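Local coordinates for protein PpBBE-like 1 D396N (Physcomitrella patens subsp. patens, PDB 6EO5) that is a variant of a flavin-dependent cellobiose oxidase, a berberine bridge enzyme-like member of the vanillyl-alcohol oxidase family, with FAD bound, at residues Trp156-Leu165 with Asn366-Ile374; Leu193-Gly201 with Val378-His386. All coordinates share one frame; numbering follows the deposited sequence.

Interaction 1 (Trp156-Leu165 with Asn366-Ile374). With FAD (flavin-adenine dinucleotide), chain C.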
loop_
_atom_site.group_PDB
_atom_site.type_symbol
_atom_site.label_atom_id
_atom_site.label_comp_id
_atom_site.label_asym_id
_atom_site.label_seq_id
_atom_site.Cartn_x
_atom_site.Cartn_y
_atom_site.Cartn_z
ATOM N N TRP A 156 -3.779 -1.768 3.786
ATOM C CA TRP A 156 -4.036 -2.624 4.932
ATOM C C TRP A 156 -3.103 -2.200 6.051
ATOM O O TRP A 156 -1.896 -2.055 5.829
ATOM C CB TRP A 156 -3.805 -4.091 4.568
ATOM C CG TRP A 156 -4.197 -5.102 5.618
ATOM C CD1 TRP A 156 -5.306 -5.915 5.608
ATOM C CD2 TRP A 156 -3.466 -5.445 6.804
ATOM N NE1 TRP A 156 -5.317 -6.720 6.723
ATOM C CE2 TRP A 156 -4.200 -6.452 7.472
ATOM C CE3 TRP A 156 -2.269 -4.999 7.370
ATOM C CZ2 TRP A 156 -3.770 -7.011 8.676
ATOM C CZ3 TRP A 156 -1.849 -5.556 8.574
ATOM C CH2 TRP A 156 -2.592 -6.552 9.206
ATOM N N GLY A 157 -3.656 -1.992 7.246
ATOM C CA GLY A 157 -2.858 -1.660 8.410
ATOM C C GLY A 157 -3.348 -2.409 9.635
ATOM O O GLY A 157 -4.306 -3.180 9.569
ATOM N N PHE A 158 -2.691 -2.148 10.767
ATOM C CA PHE A 158 -2.999 -2.887 11.988
ATOM C C PHE A 158 -4.257 -2.423 12.715
ATOM O O PHE A 158 -4.497 -2.901 13.829
ATOM C CB PHE A 158 -1.813 -2.850 12.937
ATOM C CG PHE A 158 -0.736 -3.765 12.530
ATOM C CD1 PHE A 158 -0.940 -5.130 12.564
ATOM C CD2 PHE A 158 0.462 -3.274 12.066
ATOM C CE1 PHE A 158 0.045 -5.995 12.169
ATOM C CE2 PHE A 158 1.459 -4.139 11.666
ATOM C CZ PHE A 158 1.250 -5.500 11.720
ATOM N N SER A 159 -5.082 -1.548 12.139
ATOM C CA SER A 159 -6.454 -1.415 12.621
ATOM C C SER A 159 -7.479 -1.690 11.526
ATOM O O SER A 159 -8.669 -1.401 11.720
ATOM C CB SER A 159 -6.695 -0.037 13.254
ATOM O OG SER A 159 -6.494 1.024 12.345
ATOM N N SER A 160 -7.055 -2.290 10.403
ATOM C CA SER A 160 -7.933 -2.432 9.240
ATOM C C SER A 160 -9.047 -3.448 9.460
ATOM O O SER A 160 -10.096 -3.339 8.823
ATOM C CB SER A 160 -7.127 -2.822 7.996
ATOM O OG SER A 160 -6.441 -1.710 7.439
ATOM N N ARG A 161 -8.851 -4.446 10.334
ATOM C CA ARG A 161 -9.911 -5.429 10.541
ATOM C C ARG A 161 -11.066 -4.847 11.348
ATOM O O ARG A 161 -12.172 -5.392 11.322
ATOM C CB ARG A 161 -9.340 -6.702 11.183
ATOM C CG ARG A 161 -8.336 -7.424 10.242
ATOM C CD ARG A 161 -7.856 -8.785 10.746
ATOM N NE ARG A 161 -8.838 -9.864 10.581
ATOM C CZ ARG A 161 -9.620 -10.315 11.562
ATOM N NH1 ARG A 161 -9.531 -9.773 12.770
ATOM N NH2 ARG A 161 -10.485 -11.302 11.342
ATOM N N LYS A 162 -10.847 -3.724 12.022
ATOM C CA LYS A 162 -11.931 -3.023 12.681
ATOM C C LYS A 162 -12.492 -1.930 11.783
ATOM O O LYS A 162 -13.706 -1.869 11.567
ATOM C CB LYS A 162 -11.436 -2.432 14.004
ATOM C CG LYS A 162 -12.514 -1.877 14.901
ATOM C CD LYS A 162 -13.428 -2.985 15.389
ATOM C CE LYS A 162 -14.437 -2.460 16.403
ATOM N NZ LYS A 162 -15.622 -3.356 16.462
ATOM N N PHE A 163 -11.611 -1.093 11.225
ATOM C CA PHE A 163 -11.996 0.158 10.575
ATOM C C PHE A 163 -12.027 0.093 9.049
ATOM O O PHE A 163 -12.417 1.086 8.417
ATOM C CB PHE A 163 -11.043 1.292 10.989
ATOM C CG PHE A 163 -10.957 1.523 12.479
ATOM C CD1 PHE A 163 -12.073 1.356 13.299
ATOM C CD2 PHE A 163 -9.756 1.921 13.057
ATOM C CE1 PHE A 163 -11.988 1.582 14.660
ATOM C CE2 PHE A 163 -9.668 2.156 14.426
ATOM C CZ PHE A 163 -10.782 1.983 15.226
ATOM N N GLY A 164 -11.613 -1.027 8.442
ATOM C CA GLY A 164 -11.580 -1.181 6.998
ATOM C C GLY A 164 -10.215 -0.857 6.418
ATOM O O GLY A 164 -9.241 -0.591 7.128
ATOM N N LEU A 165 -10.145 -0.903 5.087
ATOM C CA LEU A 165 -8.955 -0.453 4.375
ATOM C C LEU A 165 -8.977 1.065 4.243
ATOM O O LEU A 165 -10.025 1.702 4.348
ATOM C CB LEU A 165 -8.873 -1.087 2.980
ATOM C CG LEU A 165 -8.976 -2.611 2.857
ATOM C CD1 LEU A 165 -9.244 -3.005 1.414
ATOM C CD2 LEU A 165 -7.727 -3.314 3.387
ATOM N N ASN A 366 -0.840 -10.787 5.785
ATOM C CA ASN A 366 -1.806 -9.888 6.418
ATOM C C ASN A 366 -3.146 -10.590 6.558
ATOM O O ASN A 366 -3.694 -11.077 5.567
ATOM C CB ASN A 366 -1.986 -8.614 5.603
ATOM C CG ASN A 366 -0.757 -7.760 5.592
ATOM O OD1 ASN A 366 0.120 -7.913 6.437
ATOM N ND2 ASN A 366 -0.684 -6.839 4.632
ATOM N N LEU A 367 -3.692 -10.618 7.770
ATOM C CA LEU A 367 -4.928 -11.350 8.010
ATOM C C LEU A 367 -6.131 -10.518 7.576
ATOM O O LEU A 367 -6.247 -9.344 7.946
ATOM C CB LEU A 367 -5.037 -11.723 9.486
ATOM C CG LEU A 367 -6.312 -12.465 9.865
ATOM C CD1 LEU A 367 -6.224 -13.896 9.360
ATOM C CD2 LEU A 367 -6.549 -12.412 11.373
ATOM N N TYR A 368 -7.016 -11.124 6.769
ATOM C CA TYR A 368 -8.281 -10.510 6.390
ATOM C C TYR A 368 -9.375 -11.240 7.190
ATOM O O TYR A 368 -9.549 -10.970 8.386
ATOM C CB TYR A 368 -8.516 -10.556 4.882
ATOM C CG TYR A 368 -7.679 -9.593 4.051
ATOM C CD1 TYR A 368 -6.284 -9.639 4.076
ATOM C CD2 TYR A 368 -8.289 -8.655 3.224
ATOM C CE1 TYR A 368 -5.521 -8.764 3.314
ATOM C CE2 TYR A 368 -7.533 -7.777 2.459
ATOM C CZ TYR A 368 -6.152 -7.840 2.508
ATOM O OH TYR A 368 -5.397 -6.983 1.736
ATOM N N GLY A 369 -10.128 -12.135 6.554
ATOM C CA GLY A 369 -11.045 -12.994 7.279
ATOM C C GLY A 369 -12.471 -12.472 7.317
ATOM O O GLY A 369 -12.748 -11.287 7.127
ATOM N N SER A 370 -13.389 -13.395 7.619
ATOM C CA SER A 370 -14.815 -13.099 7.561
ATOM C C SER A 370 -15.262 -12.096 8.629
ATOM O O SER A 370 -16.241 -11.371 8.407
ATOM C CB SER A 370 -15.608 -14.396 7.686
ATOM O OG SER A 370 -15.345 -15.005 8.938
ATOM N N GLN A 371 -14.580 -12.031 9.783
ATOM C CA GLN A 371 -14.916 -11.038 10.810
ATOM C C GLN A 371 -14.421 -9.636 10.469
ATOM O O GLN A 371 -14.852 -8.669 11.112
ATOM C CB GLN A 371 -14.340 -11.407 12.195
ATOM C CG GLN A 371 -14.537 -12.838 12.684
ATOM C CD GLN A 371 -13.644 -13.840 11.945
ATOM O OE1 GLN A 371 -12.775 -13.451 11.160
ATOM N NE2 GLN A 371 -13.860 -15.122 12.187
ATOM N N SER A 372 -13.532 -9.492 9.491
ATOM C CA SER A 372 -12.930 -8.195 9.221
ATOM C C SER A 372 -13.916 -7.281 8.516
ATOM O O SER A 372 -14.769 -7.723 7.739
ATOM C CB SER A 372 -11.675 -8.339 8.358
ATOM O OG SER A 372 -12.015 -8.669 7.012
ATOM N N ALA A 373 -13.782 -5.985 8.793
ATOM C CA ALA A 373 -14.511 -4.978 8.036
ATOM C C ALA A 373 -14.184 -5.050 6.544
ATOM O O ALA A 373 -15.031 -4.710 5.710
ATOM C CB ALA A 373 -14.191 -3.589 8.592
ATOM N N ILE A 374 -12.965 -5.481 6.189
ATOM C CA ILE A 374 -12.591 -5.593 4.780
ATOM C C ILE A 374 -13.533 -6.550 4.064
ATOM O O ILE A 374 -14.200 -6.191 3.083
ATOM C CB ILE A 374 -11.132 -6.053 4.642
ATOM C CG1 ILE A 374 -10.222 -5.262 5.583
ATOM C CG2 ILE A 374 -10.677 -5.941 3.188
ATOM C CD1 ILE A 374 -8.876 -5.945 5.790
HETATM P PA FAD C . 4.073 6.056 -5.271
HETATM O O1A FAD C . 5.212 5.279 -5.915
HETATM O O2A FAD C . 4.366 7.533 -5.207
HETATM O O5B FAD C . 2.636 5.787 -5.954
HETATM C C5B FAD C . 2.250 4.499 -6.385
HETATM C C4B FAD C . 1.296 4.588 -7.571
HETATM O O4B FAD C . 0.240 5.486 -7.284
HETATM C C3B FAD C . 1.984 5.114 -8.819
HETATM O O3B FAD C . 1.366 4.534 -9.947
HETATM C C2B FAD C . 1.657 6.584 -8.785
HETATM O O2B FAD C . 1.708 7.163 -10.065
HETATM C C1B FAD C . 0.256 6.582 -8.185
HETATM N N9A FAD C . 0.003 7.881 -7.523
HETATM C C8A FAD C . 0.788 8.487 -6.570
HETATM N N7A FAD C . 0.231 9.669 -6.233
HETATM C C5A FAD C . -0.896 9.834 -6.958
HETATM C C6A FAD C . -1.823 10.858 -7.011
HETATM N N6A FAD C . -1.671 11.926 -6.236
HETATM N N1A FAD C . -2.902 10.759 -7.863
HETATM C C2A FAD C . -3.038 9.650 -8.666
HETATM N N3A FAD C . -2.110 8.632 -8.618
HETATM C C4A FAD C . -1.051 8.725 -7.777
HETATM N N1 FAD C . 1.026 -1.511 1.686
HETATM C C2 FAD C . -0.005 -1.754 2.600
HETATM O O2 FAD C . -1.194 -1.904 2.250
HETATM N N3 FAD C . 0.301 -1.817 3.950
HETATM C C4 FAD C . 1.599 -1.652 4.386
HETATM O O4 FAD C . 1.839 -1.699 5.588
HETATM C C4X FAD C . 2.621 -1.414 3.479
HETATM N N5 FAD C . 3.907 -1.203 3.927
HETATM C C5X FAD C . 4.850 -0.656 3.079
HETATM C C6 FAD C . 6.103 -0.317 3.579
HETATM C C7 FAD C . 7.061 0.353 2.802
HETATM C C7M FAD C . 8.406 0.719 3.389
HETATM C C8 FAD C . 6.769 0.581 1.440
HETATM C C8M FAD C . 7.797 1.192 0.508
HETATM C C9 FAD C . 5.531 0.148 0.929
HETATM C C9A FAD C . 4.547 -0.454 1.735
HETATM N N10 FAD C . 3.324 -0.931 1.244
HETATM C C10 FAD C . 2.325 -1.301 2.124
HETATM C "C1'" FAD C . 2.946 -0.787 -0.193
HETATM C "C2'" FAD C . 2.272 0.566 -0.396
HETATM O "O2'" FAD C . 0.928 0.577 0.027
HETATM C "C3'" FAD C . 2.325 0.913 -1.866
HETATM O "O3'" FAD C . 3.689 0.936 -2.212
HETATM C "C4'" FAD C . 1.647 2.258 -2.114
HETATM O "O4'" FAD C . 1.076 2.243 -3.407
HETATM C "C5'" FAD C . 2.640 3.405 -1.945
HETATM O "O5'" FAD C . 2.102 4.666 -2.284
HETATM P P FAD C . 3.123 5.893 -2.539
HETATM O O1P FAD C . 2.337 7.167 -2.742
HETATM O O2P FAD C . 4.177 6.032 -1.473
HETATM O O3P FAD C . 3.960 5.383 -3.815
#
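The indole of Trp156 and the amide of Asn366 are stacked, their planes 6° apart. CB of Asn366 sits over the six-membered ring, 3.7 Å from its centroid, in a CH-pi contact. Ser160 CB covers the opposite face near the rim. At the edge, Trp156 NE1 donates to Leu367 O at 3.0 Å; the oxygen lies near the ring plane, but the N-H comes from above the carbonyl plane. Trp156 CD1 also rests over one face of the Tyr368 ring, and the two rings meet obliquely. The guanidinium of Arg161 carries Leu367 CD2 on one face. At its edge, NE gives a 2.6 Å bond to Tyr368 O, with the oxygen in the guanidinium plane and the donor in the carbonyl plane. A bend at chi3 (77°) brings NE and NH2 to Tyr368 O. NH2 adds a weak bond to the same oxygen.

From the loop, Ala373 N donates to Arg161 O at 3.1 Å and 167°. Ile374 bridges two residues: its CD1 reaches Trp156 CD1 at 3.6 Å, and its CG2 meets Leu165 CD1.

The backbone N and O of Trp156 pair with FAD O2 and N3, at 3.0 and 2.9 Å, so this tryptophan joins the pyrimidine edge of the flavin to the substrate-domain sheet. Arg161 is further held by the carbonyls of Val249, Pro250 and Ile253. Helix 160-163 thus packs on residues 367-374, the last part of strand 361-367 and the loop after it; the strand runs between strands 253-259 and 391-398.

Interaction 2 (Leu193-Gly201 with Val378-His386)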
loop_
_atom_site.group_PDB
_atom_site.type_symbol
_atom_site.label_atom_id
_atom_site.label_comp_id
_atom_site.label_asym_id
_atom_site.label_seq_id
_atom_site.Cartn_x
_atom_site.Cartn_y
_atom_site.Cartn_z
ATOM N N LEU A 193 -16.151 7.553 -11.474
ATOM C CA LEU A 193 -14.796 7.895 -11.063
ATOM C C LEU A 193 -14.565 7.545 -9.597
ATOM O O LEU A 193 -13.467 7.118 -9.212
ATOM C CB LEU A 193 -14.558 9.380 -11.318
ATOM C CG LEU A 193 -13.139 9.904 -11.185
ATOM C CD1 LEU A 193 -12.230 9.168 -12.127
ATOM C CD2 LEU A 193 -13.139 11.381 -11.490
ATOM N N TYR A 194 -15.597 7.705 -8.764
ATOM C CA TYR A 194 -15.456 7.399 -7.347
ATOM C C TYR A 194 -15.269 5.901 -7.131
ATOM O O TYR A 194 -14.469 5.485 -6.290
ATOM C CB TYR A 194 -16.672 7.938 -6.582
ATOM C CG TYR A 194 -16.640 7.739 -5.079
ATOM C CD1 TYR A 194 -15.604 8.255 -4.300
ATOM C CD2 TYR A 194 -17.667 7.054 -4.433
ATOM C CE1 TYR A 194 -15.589 8.078 -2.914
ATOM C CE2 TYR A 194 -17.666 6.875 -3.055
ATOM C CZ TYR A 194 -16.626 7.382 -2.307
ATOM O OH TYR A 194 -16.641 7.181 -0.948
ATOM N N PHE A 195 -15.988 5.079 -7.892
ATOM C CA PHE A 195 -15.762 3.634 -7.867
ATOM C C PHE A 195 -14.330 3.285 -8.271
ATOM O O PHE A 195 -13.659 2.481 -7.609
ATOM C CB PHE A 195 -16.773 2.961 -8.793
ATOM C CG PHE A 195 -16.573 1.499 -8.974
ATOM C CD1 PHE A 195 -15.679 1.016 -9.926
ATOM C CD2 PHE A 195 -17.326 0.597 -8.250
ATOM C CE1 PHE A 195 -15.505 -0.336 -10.121
ATOM C CE2 PHE A 195 -17.160 -0.769 -8.439
ATOM C CZ PHE A 195 -16.246 -1.232 -9.375
ATOM N N ALA A 196 -13.840 3.891 -9.354
ATOM C CA ALA A 196 -12.538 3.511 -9.891
ATOM C C ALA A 196 -11.399 3.827 -8.925
ATOM O O ALA A 196 -10.447 3.040 -8.811
ATOM C CB ALA A 196 -12.301 4.204 -11.233
ATOM N N ILE A 197 -11.453 4.977 -8.240
ATOM C CA ILE A 197 -10.282 5.413 -7.479
ATOM C C ILE A 197 -10.149 4.646 -6.166
ATOM O O ILE A 197 -9.068 4.646 -5.565
ATOM C CB ILE A 197 -10.288 6.938 -7.227
ATOM C CG1 ILE A 197 -11.450 7.357 -6.325
ATOM C CG2 ILE A 197 -10.322 7.732 -8.528
ATOM C CD1 ILE A 197 -11.087 7.412 -4.834
ATOM N N ARG A 198 -11.216 3.988 -5.706
ATOM C CA ARG A 198 -11.171 3.130 -4.523
ATOM C C ARG A 198 -10.664 1.732 -4.896
ATOM O O ARG A 198 -11.389 0.735 -4.861
ATOM C CB ARG A 198 -12.549 3.061 -3.875
ATOM C CG ARG A 198 -12.911 4.285 -3.061
ATOM C CD ARG A 198 -14.295 4.827 -3.405
ATOM N NE ARG A 198 -15.386 4.251 -2.619
ATOM C CZ ARG A 198 -16.523 3.794 -3.140
ATOM N NH1 ARG A 198 -16.732 3.847 -4.447
ATOM N NH2 ARG A 198 -17.463 3.299 -2.349
ATOM N N GLY A 199 -9.377 1.667 -5.247
ATOM C CA GLY A 199 -8.787 0.403 -5.637
ATOM C C GLY A 199 -7.982 0.418 -6.931
ATOM O O GLY A 199 -7.050 -0.378 -7.096
ATOM N N ALA A 200 -8.328 1.312 -7.866
ATOM C CA ALA A 200 -7.593 1.406 -9.123
ATOM C C ALA A 200 -7.199 2.842 -9.452
ATOM O O ALA A 200 -6.994 3.166 -10.623
ATOM C CB ALA A 200 -8.401 0.800 -10.275
ATOM N N GLY A 201 -7.065 3.706 -8.447
ATOM C CA GLY A 201 -6.818 5.116 -8.705
ATOM C C GLY A 201 -5.394 5.509 -9.058
ATOM O O GLY A 201 -5.167 6.664 -9.433
ATOM N N VAL A 378 -19.978 -4.981 0.973
ATOM C CA VAL A 378 -20.721 -5.640 -0.117
ATOM C C VAL A 378 -19.869 -5.626 -1.382
ATOM O O VAL A 378 -19.388 -4.548 -1.788
ATOM C CB VAL A 378 -22.061 -4.940 -0.371
ATOM C CG1 VAL A 378 -22.875 -5.738 -1.393
ATOM C CG2 VAL A 378 -22.848 -4.738 0.918
ATOM N N PRO A 379 -19.656 -6.772 -2.034
ATOM C CA PRO A 379 -18.876 -6.778 -3.280
ATOM C C PRO A 379 -19.610 -6.068 -4.410
ATOM O O PRO A 379 -20.842 -6.011 -4.452
ATOM C CB PRO A 379 -18.700 -8.273 -3.584
ATOM C CG PRO A 379 -19.023 -8.991 -2.304
ATOM C CD PRO A 379 -20.026 -8.132 -1.602
ATOM N N GLY A 380 -18.835 -5.522 -5.339
ATOM C CA GLY A 380 -19.402 -4.811 -6.459
ATOM C C GLY A 380 -19.525 -3.317 -6.287
ATOM O O GLY A 380 -20.019 -2.646 -7.203
ATOM N N GLU A 381 -19.094 -2.765 -5.154
ATOM C CA GLU A 381 -19.215 -1.334 -4.911
ATOM C C GLU A 381 -17.887 -0.600 -4.879
ATOM O O GLU A 381 -17.888 0.628 -4.767
ATOM C CB GLU A 381 -19.961 -1.073 -3.599
ATOM C CG GLU A 381 -21.424 -1.430 -3.671
ATOM C CD GLU A 381 -22.108 -1.369 -2.325
ATOM O OE1 GLU A 381 -21.430 -1.033 -1.322
ATOM O OE2 GLU A 381 -23.323 -1.661 -2.275
ATOM N N THR A 382 -16.761 -1.302 -4.961
ATOM C CA THR A 382 -15.469 -0.640 -5.095
ATOM C C THR A 382 -14.633 -1.366 -6.134
ATOM O O THR A 382 -14.865 -2.534 -6.452
ATOM C CB THR A 382 -14.687 -0.568 -3.764
ATOM O OG1 THR A 382 -14.287 -1.884 -3.357
ATOM C CG2 THR A 382 -15.530 0.090 -2.659
ATOM N N ALA A 383 -13.652 -0.642 -6.666
ATOM C CA ALA A 383 -12.667 -1.253 -7.541
ATOM C C ALA A 383 -11.805 -2.279 -6.812
ATOM O O ALA A 383 -11.121 -3.066 -7.472
ATOM C CB ALA A 383 -11.783 -0.171 -8.164
ATOM N N PHE A 384 -11.812 -2.293 -5.481
ATOM C CA PHE A 384 -11.063 -3.280 -4.711
ATOM C C PHE A 384 -11.938 -4.514 -4.503
ATOM O O PHE A 384 -12.980 -4.436 -3.843
ATOM C CB PHE A 384 -10.604 -2.700 -3.371
ATOM C CG PHE A 384 -9.600 -3.553 -2.657
ATOM C CD1 PHE A 384 -10.015 -4.584 -1.822
ATOM C CD2 PHE A 384 -8.236 -3.346 -2.843
ATOM C CE1 PHE A 384 -9.090 -5.388 -1.170
ATOM C CE2 PHE A 384 -7.302 -4.148 -2.196
ATOM C CZ PHE A 384 -7.737 -5.167 -1.347
ATOM N N ILE A 385 -11.503 -5.649 -5.049
ATOM C CA ILE A 385 -12.344 -6.839 -5.147
ATOM C C ILE A 385 -12.024 -7.900 -4.095
ATOM O O ILE A 385 -12.848 -8.797 -3.869
ATOM C CB ILE A 385 -12.249 -7.469 -6.559
ATOM C CG1 ILE A 385 -10.844 -8.039 -6.812
ATOM C CG2 ILE A 385 -12.633 -6.455 -7.639
ATOM C CD1 ILE A 385 -10.748 -8.925 -8.061
ATOM N N HIS A 386 -10.865 -7.825 -3.448
ATOM C CA HIS A 386 -10.374 -8.917 -2.610
ATOM C C HIS A 386 -11.075 -8.874 -1.258
ATOM O O HIS A 386 -10.526 -8.453 -0.237
ATOM C CB HIS A 386 -8.862 -8.821 -2.488
ATOM C CG HIS A 386 -8.197 -8.458 -3.775
ATOM N ND1 HIS A 386 -8.160 -9.311 -4.862
ATOM C CD2 HIS A 386 -7.585 -7.316 -4.170
ATOM C CE1 HIS A 386 -7.541 -8.712 -5.865
ATOM N NE2 HIS A 386 -7.177 -7.502 -5.470
#
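Helix 191-200 meets an irregular loop that follows a type II turn at 378-381, and the nearest CA atoms across the contact, those of Gly199 and Phe384, are 4.4 Å apart. Ala383 N donates to Phe195 O at 3.3 Å, tilted from the carbonyl plane. Arg198 centres an inverse gamma turn, and its O lies 3.1 Å from Phe384 N. A side chain at Gly199 would run into the backbone of Ala383 and Phe384.

The Phe195 ring lies flat against the loop backbone. Thr382 C is over the rim of one face and Ala383 N over its centre, while Gly380 O is at the edge. With CG opposite the backbone N (chi1 174°), the ring extends along the loop. An alanine here would uncover the Thr382-Ala383 peptide and is likely to leave that loop freer to shift. Ala383 CB points toward the helix and packs near Phe195 O, Arg198 O and Ala200 CB. The Arg198 guanidinium is layered between Tyr194 CE2 and Thr382 CG2.

Helix 446-456 adds Leu449 against Ala196, Ala200 and Ala383. The contact is mainly backbone and apolar packing, so its fit rests on shape and peptide polarity rather than on a salt bridge.

Overall arrangement
Interactions 1 and 2 have centres 16 Å apart and touch directly. Leu165 CD1 of interaction 1 packs on Phe384 CE1 of interaction 2 at 3.5 Å, and Tyr368 CE2 lies 4.1 Å from His386 O. Residues 378-386 and most of 366-374 lie in the connection from strand 361-367 to strand 391-398, so one excursion of the chain serves both contacts. Interaction 1 reaches the isoalloxazine through Trp156. Interaction 2 borders the cofactor through Gly201, which touches FAD, while the side chain of Phe384 stays about 8 Å from it. Together they join the strand connection to two parts of the chain that contribute to the flavin pocket.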